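PDB 3KEZ: putative sugar binding protein from Bacteroides vulgatus ATCC 8482, which belongs to the SusD family, binds calcium and probably captures sugars at the outer membrane for nutrient uptake. Local coordinates for residues M34-R43 and I259-E270; E238-D246 and V316-G324. All coordinates share one frame; numbering follows the deposited sequence.

Contact 1: residues M34-R43 and I259-E270; sequences MQSSDAYSGR and IVNLTTDSPGKE. With CA (calcium ion), chain C; EDO (1,2-ethanediol), chain G.
Selenomethionine Met34, at the end of helix 20-34, and Gln35 meet Ile259 where its strand runs out. CB of Met34 is 4.3 Å from Ile259 CD1, whereas the aliphatic part of Gln35 packs closer, its CG 3.4 Å from Ile259 CG2, before the chain continues past the carbonyl of Val260 toward Asp265. The carbonyl O of Gln35 comes within 3.5 Å of Pro267 CB. Two consecutive type I turns, Ser36 to Ala39 and Ala39 to Gly42, then fold 34-43 into a compact loop leading into helix 43-50. Ser37 meets the second loop largely through water: with OG between the backbone N and the carbonyl carbon (chi1 63°), the hydroxyl reaches a water that it shares with Pro267 O and the backbone N of Glu270, and Ser37 N shares another with the same carbonyl. CB of Ser37 also lies against Glu270 O at 3.5 Å. The CB of Tyr40 rests on Ile259 CG1, while the hydroxyl of its ring leads off to Asp129. Ser41 takes part in a direct side-chain hydrogen bond: ND2 of Asn261 donates to Ser41 OG at 2.8 Å, with OG nearly in the amide plane (8° out). The same amide nitrogen also donates to Ala330 O, so the group is held between two loops, and the backbone O of Asn261 binds the calcium ion at 2.4 Å. With an alanine here, Ser41 OG and Ala330 O would probably lose their shared donor, and the loops their polar link beside the calcium site. Helices 80-96 and 109-134 pack against Met34 and Tyr40, and Ile332 of strand 332-336 touches Ser41, Ile259 and Asn261.

Contact 2: residues E238-D246 and V316-G324; sequences EYPTAWGND and VNKYQPQQG. With CA (calcium ion), chain C.
One face of the Trp243 indole is covered by the aliphatic chain of Lys318, whose CG stands 3.8 Å from the centroid of the six-membered ring, 4° off its normal, in a CH-pi contact. CD1 of Tyr239 lies at the indole edge, in its plane, while Trp243 NE1 sits above the rim of the Tyr239 ring. Lysine and indole run alongside each other, pointing the same way; the lysine is extended beyond CG, so CE also reaches Trp243 CH2 at 3.6 Å. The ammonium end continues to Val393 O and Glu395, and a water joins it to Tyr239 OH, which is also hydrogen-bonded to Glu391. The Gln320 amide is tilted against the indole, its CD 3.6 Å from Trp243 CB. Its NE2 bridges two carbonyls, donating almost straight to Pro240 O (3.0 Å, 176°) and also to Asn317 O, which fixes the rotation of the amide. In this part of the SusD-family fold the short helix 239-242 and the type I turn from Ala242 to Asn245 lie against the loop that enters the calcium site. There Gln322, bent at chi2 (65°), presents OE1 to the metal at 2.6 Å, and NE2 donates to Asn245 O from above the carbonyl plane (3.2 Å). That bond makes the turn a second shell to the site, whose other protein ligands are Asn261, Glu325, Asp329 and Asn331.

In the fold
From the N terminus, the loop between helices 20-34 and 43-50 comes first, and contact 1 closes a long, largely helical excursion by bringing 259-270 back to it. Before that return the chain passes 238-246, which waits for 316-324, so contact 2 closes a much shorter loop and the two closures cross instead of nesting. Their centres are about 16 Å apart and their nearest atoms about 5 Å, without touching; the calcium ion and its single water ligand are common to both. Asn261 from contact 1 and Gln322 from contact 2 thus join the loop between helices 20-34 and 43-50, and the turn after helix 239-242, to the loop before strand 332-336.

Contact 1: residues M34-R43 and I259-E270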
loop_
_atom_site.group_PDB
_atom_site.type_symbol
_atom_site.label_atom_id
_atom_site.label_comp_id
_atom_site.label_asym_id
_atom_site.label_seq_id
_atom_site.Cartn_x
_atom_site.Cartn_y
_atom_site.Cartn_z
HETATM N N MSE A 34 -11.899 6.450 -0.039
HETATM C CA MSE A 34 -10.757 5.572 -0.278
HETATM C C MSE A 34 -10.904 4.745 -1.534
HETATM O O MSE A 34 -9.892 4.353 -2.107
HETATM C CB MSE A 34 -10.565 4.601 0.909
HETATM C CG MSE A 34 -10.211 5.318 2.195
HETATM SE SE MSE A 34 -10.151 4.204 3.737
HETATM C CE MSE A 34 -8.521 3.389 3.334
ATOM N N GLN A 35 -12.152 4.411 -1.907
ATOM C CA GLN A 35 -12.469 3.671 -3.141
ATOM C C GLN A 35 -12.181 4.395 -4.453
ATOM O O GLN A 35 -12.141 3.748 -5.509
ATOM C CB GLN A 35 -13.951 3.236 -3.166
ATOM C CG GLN A 35 -14.195 2.022 -2.339
ATOM C CD GLN A 35 -15.604 1.906 -1.867
ATOM O OE1 GLN A 35 -16.557 2.315 -2.570
ATOM N NE2 GLN A 35 -15.768 1.313 -0.669
ATOM N N SER A 36 -11.984 5.707 -4.411
ATOM C CA SER A 36 -11.753 6.477 -5.644
ATOM C C SER A 36 -10.517 5.991 -6.372
ATOM O O SER A 36 -9.533 5.598 -5.741
ATOM C CB SER A 36 -11.563 7.984 -5.297
ATOM O OG SER A 36 -11.191 8.749 -6.425
ATOM N N SER A 37 -10.529 6.076 -7.696
ATOM C CA SER A 37 -9.328 5.788 -8.470
ATOM C C SER A 37 -8.221 6.832 -8.192
ATOM O O SER A 37 -7.057 6.593 -8.461
ATOM C CB SER A 37 -9.637 5.695 -9.961
ATOM O OG SER A 37 -10.111 6.951 -10.428
ATOM N N ASP A 38 -8.591 7.981 -7.634
ATOM C CA ASP A 38 -7.598 8.940 -7.176
ATOM C C ASP A 38 -7.032 8.567 -5.811
ATOM O O ASP A 38 -6.065 9.181 -5.370
ATOM C CB ASP A 38 -8.188 10.362 -7.127
ATOM C CG ASP A 38 -8.282 11.012 -8.512
ATOM O OD1 ASP A 38 -7.724 10.473 -9.485
ATOM O OD2 ASP A 38 -8.933 12.058 -8.626
ATOM N N ALA A 39 -7.663 7.619 -5.121
ATOM C CA ALA A 39 -7.172 7.150 -3.831
ATOM C C ALA A 39 -6.740 5.695 -3.978
ATOM O O ALA A 39 -5.871 5.390 -4.827
ATOM C CB ALA A 39 -8.234 7.348 -2.710
ATOM N N TYR A 40 -7.313 4.801 -3.174
ATOM C CA TYR A 40 -6.826 3.433 -3.093
ATOM C C TYR A 40 -7.318 2.477 -4.190
ATOM O O TYR A 40 -6.921 1.314 -4.231
ATOM C CB TYR A 40 -7.095 2.858 -1.691
ATOM C CG TYR A 40 -6.242 3.555 -0.649
ATOM C CD1 TYR A 40 -4.838 3.298 -0.551
ATOM C CD2 TYR A 40 -6.795 4.524 0.186
ATOM C CE1 TYR A 40 -4.053 3.961 0.406
ATOM C CE2 TYR A 40 -5.999 5.199 1.150
ATOM C CZ TYR A 40 -4.653 4.909 1.260
ATOM O OH TYR A 40 -3.908 5.595 2.204
ATOM N N SER A 41 -8.138 2.950 -5.114
ATOM C CA SER A 41 -8.449 2.123 -6.271
ATOM C C SER A 41 -7.531 2.473 -7.450
ATOM O O SER A 41 -7.693 1.927 -8.525
ATOM C CB SER A 41 -9.926 2.249 -6.638
ATOM O OG SER A 41 -10.741 1.381 -5.877
ATOM N N GLY A 42 -6.556 3.360 -7.247
ATOM C CA GLY A 42 -5.642 3.697 -8.343
ATOM C C GLY A 42 -4.346 4.345 -7.907
ATOM O O GLY A 42 -3.369 3.667 -7.553
ATOM N N ARG A 43 -4.353 5.666 -7.880
ATOM C CA ARG A 43 -3.110 6.442 -7.762
ATOM C C ARG A 43 -2.275 6.112 -6.566
ATOM O O ARG A 43 -1.051 6.075 -6.699
ATOM C CB ARG A 43 -3.415 7.950 -7.797
ATOM C CG ARG A 43 -3.844 8.379 -9.179
ATOM C CD ARG A 43 -4.113 9.875 -9.256
ATOM N NE ARG A 43 -4.514 10.273 -10.596
ATOM C CZ ARG A 43 -4.988 11.470 -10.914
ATOM N NH1 ARG A 43 -5.119 12.389 -9.989
ATOM N NH2 ARG A 43 -5.349 11.736 -12.163
ATOM N N ILE A 259 -10.347 -3.105 -0.552
ATOM C CA ILE A 259 -11.193 -2.062 -1.105
ATOM C C ILE A 259 -12.221 -2.773 -1.983
ATOM O O ILE A 259 -11.847 -3.501 -2.935
ATOM C CB ILE A 259 -10.428 -0.994 -1.943
ATOM C CG1 ILE A 259 -9.306 -0.309 -1.132
ATOM C CG2 ILE A 259 -11.399 0.020 -2.552
ATOM C CD1 ILE A 259 -9.765 0.439 0.146
ATOM N N VAL A 260 -13.503 -2.585 -1.646
ATOM C CA VAL A 260 -14.628 -3.181 -2.371
ATOM C C VAL A 260 -15.188 -2.188 -3.397
ATOM O O VAL A 260 -15.672 -1.109 -3.037
ATOM C CB VAL A 260 -15.746 -3.628 -1.416
ATOM C CG1 VAL A 260 -16.944 -4.196 -2.201
ATOM C CG2 VAL A 260 -15.201 -4.692 -0.430
ATOM N N ASN A 261 -15.065 -2.552 -4.661
ATOM C CA ASN A 261 -15.629 -1.809 -5.789
ATOM C C ASN A 261 -16.793 -2.606 -6.393
ATOM O O ASN A 261 -16.707 -3.831 -6.553
ATOM C CB ASN A 261 -14.522 -1.579 -6.842
ATOM C CG ASN A 261 -13.456 -0.599 -6.357
ATOM O OD1 ASN A 261 -13.783 0.393 -5.708
ATOM N ND2 ASN A 261 -12.171 -0.883 -6.653
ATOM N N LEU A 262 -17.881 -1.929 -6.738
ATOM C CA LEU A 262 -19.098 -2.634 -7.230
ATOM C C LEU A 262 -19.588 -2.096 -8.567
ATOM O O LEU A 262 -19.422 -0.918 -8.849
ATOM C CB LEU A 262 -20.215 -2.530 -6.191
ATOM C CG LEU A 262 -19.900 -3.080 -4.794
ATOM C CD1 LEU A 262 -20.989 -2.670 -3.838
ATOM C CD2 LEU A 262 -19.712 -4.630 -4.828
ATOM N N THR A 263 -20.202 -2.958 -9.384
ATOM C CA THR A 263 -20.831 -2.517 -10.640
ATOM C C THR A 263 -21.679 -1.257 -10.419
ATOM O O THR A 263 -21.687 -0.359 -11.252
ATOM C CB THR A 263 -21.700 -3.633 -11.279
ATOM O OG1 THR A 263 -20.867 -4.754 -11.620
ATOM C CG2 THR A 263 -22.436 -3.121 -12.532
ATOM N N THR A 264 -22.342 -1.188 -9.267
ATOM C CA THR A 264 -23.262 -0.099 -8.940
ATOM C C THR A 264 -22.611 0.977 -8.080
ATOM O O THR A 264 -23.266 1.869 -7.562
ATOM C CB THR A 264 -24.509 -0.668 -8.217
ATOM O OG1 THR A 264 -24.084 -1.442 -7.088
ATOM C CG2 THR A 264 -25.321 -1.546 -9.186
ATOM N N ASP A 265 -21.298 0.894 -7.951
ATOM C CA ASP A 265 -20.534 1.816 -7.139
ATOM C C ASP A 265 -19.095 1.751 -7.629
ATOM O O ASP A 265 -18.221 1.219 -6.937
ATOM C CB ASP A 265 -20.603 1.378 -5.696
ATOM C CG ASP A 265 -19.828 2.303 -4.775
ATOM O OD1 ASP A 265 -19.811 3.535 -5.033
ATOM O OD2 ASP A 265 -19.263 1.783 -3.788
ATOM N N SER A 266 -18.876 2.255 -8.844
ATOM C CA SER A 266 -17.672 1.969 -9.605
ATOM C C SER A 266 -16.626 3.081 -9.510
ATOM O O SER A 266 -16.974 4.267 -9.568
ATOM C CB SER A 266 -18.018 1.709 -11.076
ATOM O OG SER A 266 -16.841 1.614 -11.840
ATOM N N PRO A 267 -15.338 2.698 -9.374
ATOM C CA PRO A 267 -14.275 3.691 -9.393
ATOM C C PRO A 267 -13.949 4.218 -10.772
ATOM O O PRO A 267 -13.187 5.177 -10.885
ATOM C CB PRO A 267 -13.069 2.932 -8.817
ATOM C CG PRO A 267 -13.319 1.532 -9.214
ATOM C CD PRO A 267 -14.813 1.373 -9.003
ATOM N N GLY A 268 -14.490 3.606 -11.812
ATOM C CA GLY A 268 -14.250 4.069 -13.182
ATOM C C GLY A 268 -12.991 3.497 -13.811
ATOM O O GLY A 268 -12.240 2.725 -13.198
ATOM N N LYS A 269 -12.742 3.921 -15.041
ATOM C CA LYS A 269 -11.688 3.332 -15.882
ATOM C C LYS A 269 -10.245 3.692 -15.486
ATOM O O LYS A 269 -9.292 3.140 -16.057
ATOM C CB LYS A 269 -11.955 3.661 -17.346
ATOM C CG LYS A 269 -13.153 2.908 -17.957
ATOM C CD LYS A 269 -13.426 3.380 -19.396
ATOM C CE LYS A 269 -14.655 2.685 -19.996
ATOM N NZ LYS A 269 -14.909 3.104 -21.406
ATOM N N GLU A 270 -10.056 4.588 -14.514
ATOM C CA GLU A 270 -8.691 4.846 -13.995
ATOM C C GLU A 270 -8.344 3.969 -12.782
ATOM O O GLU A 270 -7.322 4.168 -12.134
ATOM C CB GLU A 270 -8.483 6.334 -13.693
ATOM C CG GLU A 270 -8.624 7.196 -14.931
ATOM C CD GLU A 270 -8.127 8.616 -14.757
ATOM O OE1 GLU A 270 -8.199 9.142 -13.626
ATOM O OE2 GLU A 270 -7.690 9.198 -15.780
HETATM CA CA CA C . -15.580 -5.865 -7.233
HETATM C C1 EDO G . -7.296 15.703 -12.039
HETATM O O1 EDO G . -6.489 15.111 -11.018
HETATM C C2 EDO G . -6.921 15.095 -13.384
HETATM O O2 EDO G . -5.514 14.778 -13.402
HETATM O O HOH W 1 -11.919 6.301 -12.793
HETATM O O HOH W 2 -12.999 7.010 -8.897
HETATM O O HOH W 3 -7.989 8.478 -10.974
HETATM O O HOH W 4 -5.753 6.007 -11.234
HETATM O O HOH W 5 -17.232 -7.167 -5.713
#

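Contact 2: residues E238-D246 and V316-G324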
loop_
_atom_site.group_PDB
_atom_site.type_symbol
_atom_site.label_atom_id
_atom_site.label_comp_id
_atom_site.label_asym_id
_atom_site.label_seq_id
_atom_site.Cartn_x
_atom_site.Cartn_y
_atom_site.Cartn_z
ATOM N N GLU A 238 -4.803 -22.348 -5.492
ATOM C CA GLU A 238 -5.746 -21.227 -5.470
ATOM C C GLU A 238 -5.182 -19.968 -6.113
ATOM O O GLU A 238 -5.931 -19.163 -6.689
ATOM C CB GLU A 238 -6.091 -20.889 -4.029
ATOM C CG GLU A 238 -6.983 -21.913 -3.360
ATOM C CD GLU A 238 -7.015 -21.830 -1.833
ATOM O OE1 GLU A 238 -6.216 -21.099 -1.208
ATOM O OE2 GLU A 238 -7.854 -22.546 -1.248
ATOM N N TYR A 239 -3.870 -19.790 -6.017
ATOM C CA TYR A 239 -3.250 -18.473 -6.250
ATOM C C TYR A 239 -3.642 -17.801 -7.569
ATOM O O TYR A 239 -3.984 -16.617 -7.571
ATOM C CB TYR A 239 -1.743 -18.564 -6.159
ATOM C CG TYR A 239 -1.048 -17.249 -5.988
ATOM C CD1 TYR A 239 -0.643 -16.487 -7.093
ATOM C CD2 TYR A 239 -0.751 -16.778 -4.738
ATOM C CE1 TYR A 239 0.060 -15.292 -6.933
ATOM C CE2 TYR A 239 -0.081 -15.598 -4.563
ATOM C CZ TYR A 239 0.335 -14.849 -5.662
ATOM O OH TYR A 239 1.005 -13.682 -5.442
ATOM N N PRO A 240 -3.625 -18.549 -8.685
ATOM C CA PRO A 240 -3.887 -17.878 -9.965
ATOM C C PRO A 240 -5.280 -17.226 -10.061
ATOM O O PRO A 240 -5.424 -16.249 -10.780
ATOM C CB PRO A 240 -3.736 -19.005 -10.982
ATOM C CG PRO A 240 -2.848 -20.018 -10.319
ATOM C CD PRO A 240 -3.214 -19.950 -8.861
ATOM N N THR A 241 -6.287 -17.756 -9.359
ATOM C CA THR A 241 -7.651 -17.220 -9.468
ATOM C C THR A 241 -8.252 -16.643 -8.183
ATOM O O THR A 241 -9.369 -16.105 -8.221
ATOM C CB THR A 241 -8.658 -18.275 -10.022
ATOM O OG1 THR A 241 -8.760 -19.365 -9.099
ATOM C CG2 THR A 241 -8.230 -18.773 -11.406
ATOM N N ALA A 242 -7.524 -16.740 -7.066
ATOM C CA ALA A 242 -8.072 -16.399 -5.749
ATOM C C ALA A 242 -8.417 -14.893 -5.690
ATOM O O ALA A 242 -9.329 -14.469 -4.971
ATOM C CB ALA A 242 -7.056 -16.753 -4.635
ATOM N N TRP A 243 -7.667 -14.120 -6.468
ATOM C CA TRP A 243 -7.840 -12.681 -6.619
ATOM C C TRP A 243 -9.250 -12.253 -7.057
ATOM O O TRP A 243 -9.651 -11.119 -6.796
ATOM C CB TRP A 243 -6.851 -12.157 -7.666
ATOM C CG TRP A 243 -5.458 -12.560 -7.390
ATOM C CD1 TRP A 243 -4.838 -13.710 -7.795
ATOM C CD2 TRP A 243 -4.505 -11.844 -6.600
ATOM N NE1 TRP A 243 -3.551 -13.755 -7.297
ATOM C CE2 TRP A 243 -3.324 -12.617 -6.569
ATOM C CE3 TRP A 243 -4.532 -10.616 -5.919
ATOM C CZ2 TRP A 243 -2.188 -12.211 -5.881
ATOM C CZ3 TRP A 243 -3.401 -10.217 -5.250
ATOM C CH2 TRP A 243 -2.242 -11.013 -5.236
ATOM N N GLY A 244 -9.985 -13.128 -7.751
ATOM C CA GLY A 244 -11.368 -12.821 -8.186
ATOM C C GLY A 244 -12.467 -13.393 -7.303
ATOM O O GLY A 244 -13.666 -13.141 -7.559
ATOM N N ASN A 245 -12.085 -14.173 -6.282
ATOM C CA ASN A 245 -13.041 -14.674 -5.274
ATOM C C ASN A 245 -13.716 -13.501 -4.564
ATOM O O ASN A 245 -13.169 -12.395 -4.531
ATOM C CB ASN A 245 -12.344 -15.510 -4.181
ATOM C CG ASN A 245 -11.718 -16.784 -4.717
ATOM O OD1 ASN A 245 -12.108 -17.258 -5.774
ATOM N ND2 ASN A 245 -10.722 -17.324 -3.998
ATOM N N ASP A 246 -14.847 -13.771 -3.931
ATOM C CA ASP A 246 -15.472 -12.794 -3.064
ATOM C C ASP A 246 -15.405 -13.439 -1.675
ATOM O O ASP A 246 -16.125 -14.394 -1.378
ATOM C CB ASP A 246 -16.900 -12.503 -3.537
ATOM C CG ASP A 246 -17.295 -11.014 -3.411
ATOM O OD1 ASP A 246 -16.504 -10.159 -2.899
ATOM O OD2 ASP A 246 -18.437 -10.714 -3.812
ATOM N N VAL A 316 -0.061 -7.414 -14.975
ATOM C CA VAL A 316 -0.250 -8.132 -13.728
ATOM C C VAL A 316 -1.746 -8.272 -13.487
ATOM O O VAL A 316 -2.439 -7.316 -13.187
ATOM C CB VAL A 316 0.435 -7.435 -12.559
ATOM C CG1 VAL A 316 0.194 -8.192 -11.237
ATOM C CG2 VAL A 316 1.946 -7.298 -12.863
ATOM N N ASN A 317 -2.235 -9.493 -13.616
ATOM C CA ASN A 317 -3.665 -9.786 -13.595
ATOM C C ASN A 317 -4.148 -10.098 -12.179
ATOM O O ASN A 317 -4.811 -11.128 -11.935
ATOM C CB ASN A 317 -3.947 -10.984 -14.533
ATOM C CG ASN A 317 -5.409 -11.097 -14.917
ATOM O OD1 ASN A 317 -6.064 -10.084 -15.111
ATOM N ND2 ASN A 317 -5.930 -12.328 -15.006
ATOM N N LYS A 318 -3.849 -9.203 -11.246
ATOM C CA LYS A 318 -4.285 -9.370 -9.846
ATOM C C LYS A 318 -5.637 -8.744 -9.566
ATOM O O LYS A 318 -6.290 -9.077 -8.583
ATOM C CB LYS A 318 -3.256 -8.772 -8.882
ATOM C CG LYS A 318 -1.938 -9.517 -8.891
ATOM C CD LYS A 318 -0.889 -8.898 -7.956
ATOM C CE LYS A 318 0.228 -9.883 -7.647
ATOM N NZ LYS A 318 1.269 -9.330 -6.687
ATOM N N TYR A 319 -6.013 -7.795 -10.399
ATOM C CA TYR A 319 -7.279 -7.101 -10.252
ATOM C C TYR A 319 -8.324 -7.816 -11.101
ATOM O O TYR A 319 -8.675 -7.394 -12.199
ATOM C CB TYR A 319 -7.078 -5.650 -10.633
ATOM C CG TYR A 319 -6.049 -5.050 -9.702
ATOM C CD1 TYR A 319 -6.400 -4.642 -8.406
ATOM C CD2 TYR A 319 -4.705 -4.971 -10.069
ATOM C CE1 TYR A 319 -5.438 -4.155 -7.517
ATOM C CE2 TYR A 319 -3.729 -4.485 -9.172
ATOM C CZ TYR A 319 -4.102 -4.066 -7.923
ATOM O OH TYR A 319 -3.130 -3.558 -7.084
ATOM N N GLN A 320 -8.790 -8.934 -10.559
ATOM C CA GLN A 320 -9.710 -9.828 -11.263
ATOM C C GLN A 320 -11.111 -9.445 -10.825
ATOM O O GLN A 320 -11.386 -9.329 -9.644
ATOM C CB GLN A 320 -9.384 -11.308 -10.955
ATOM C CG GLN A 320 -7.961 -11.691 -11.446
ATOM C CD GLN A 320 -7.538 -13.098 -11.110
ATOM O OE1 GLN A 320 -8.338 -13.871 -10.604
ATOM N NE2 GLN A 320 -6.258 -13.443 -11.401
ATOM N N PRO A 321 -11.985 -9.182 -11.783
ATOM C CA PRO A 321 -13.335 -8.830 -11.359
ATOM C C PRO A 321 -14.016 -10.009 -10.654
ATOM O O PRO A 321 -13.703 -11.178 -10.938
ATOM C CB PRO A 321 -14.036 -8.523 -12.685
ATOM C CG PRO A 321 -13.311 -9.379 -13.696
ATOM C CD PRO A 321 -11.881 -9.401 -13.235
ATOM N N GLN A 322 -14.910 -9.692 -9.731
ATOM C CA GLN A 322 -15.797 -10.690 -9.118
ATOM C C GLN A 322 -16.869 -11.092 -10.139
ATOM O O GLN A 322 -16.972 -10.488 -11.202
ATOM C CB GLN A 322 -16.394 -10.143 -7.803
ATOM C CG GLN A 322 -15.398 -10.196 -6.609
ATOM C CD GLN A 322 -14.160 -9.272 -6.790
ATOM O OE1 GLN A 322 -14.258 -8.123 -7.286
ATOM N NE2 GLN A 322 -12.990 -9.773 -6.378
ATOM N N GLN A 323 -17.653 -12.126 -9.858
ATOM C CA GLN A 323 -18.506 -12.678 -10.906
ATOM C C GLN A 323 -19.518 -11.670 -11.391
ATOM O O GLN A 323 -20.194 -11.023 -10.615
ATOM C CB GLN A 323 -19.222 -13.976 -10.496
ATOM C CG GLN A 323 -19.952 -14.684 -11.696
ATOM C CD GLN A 323 -19.005 -15.133 -12.829
ATOM O OE1 GLN A 323 -19.200 -14.801 -13.988
ATOM N NE2 GLN A 323 -17.980 -15.899 -12.478
ATOM N N GLY A 324 -19.611 -11.561 -12.700
ATOM C CA GLY A 324 -20.533 -10.640 -13.322
ATOM C C GLY A 324 -19.976 -9.260 -13.527
ATOM O O GLY A 324 -20.593 -8.488 -14.215
HETATM CA CA CA C . -15.580 -5.865 -7.233
HETATM O O HOH W 6 2.643 -11.810 -7.311
HETATM O O HOH W 7 -10.561 -8.353 -7.310
HETATM O O HOH W 8 -16.325 -13.547 -7.395
HETATM O O HOH W 5 -17.232 -7.167 -5.713
#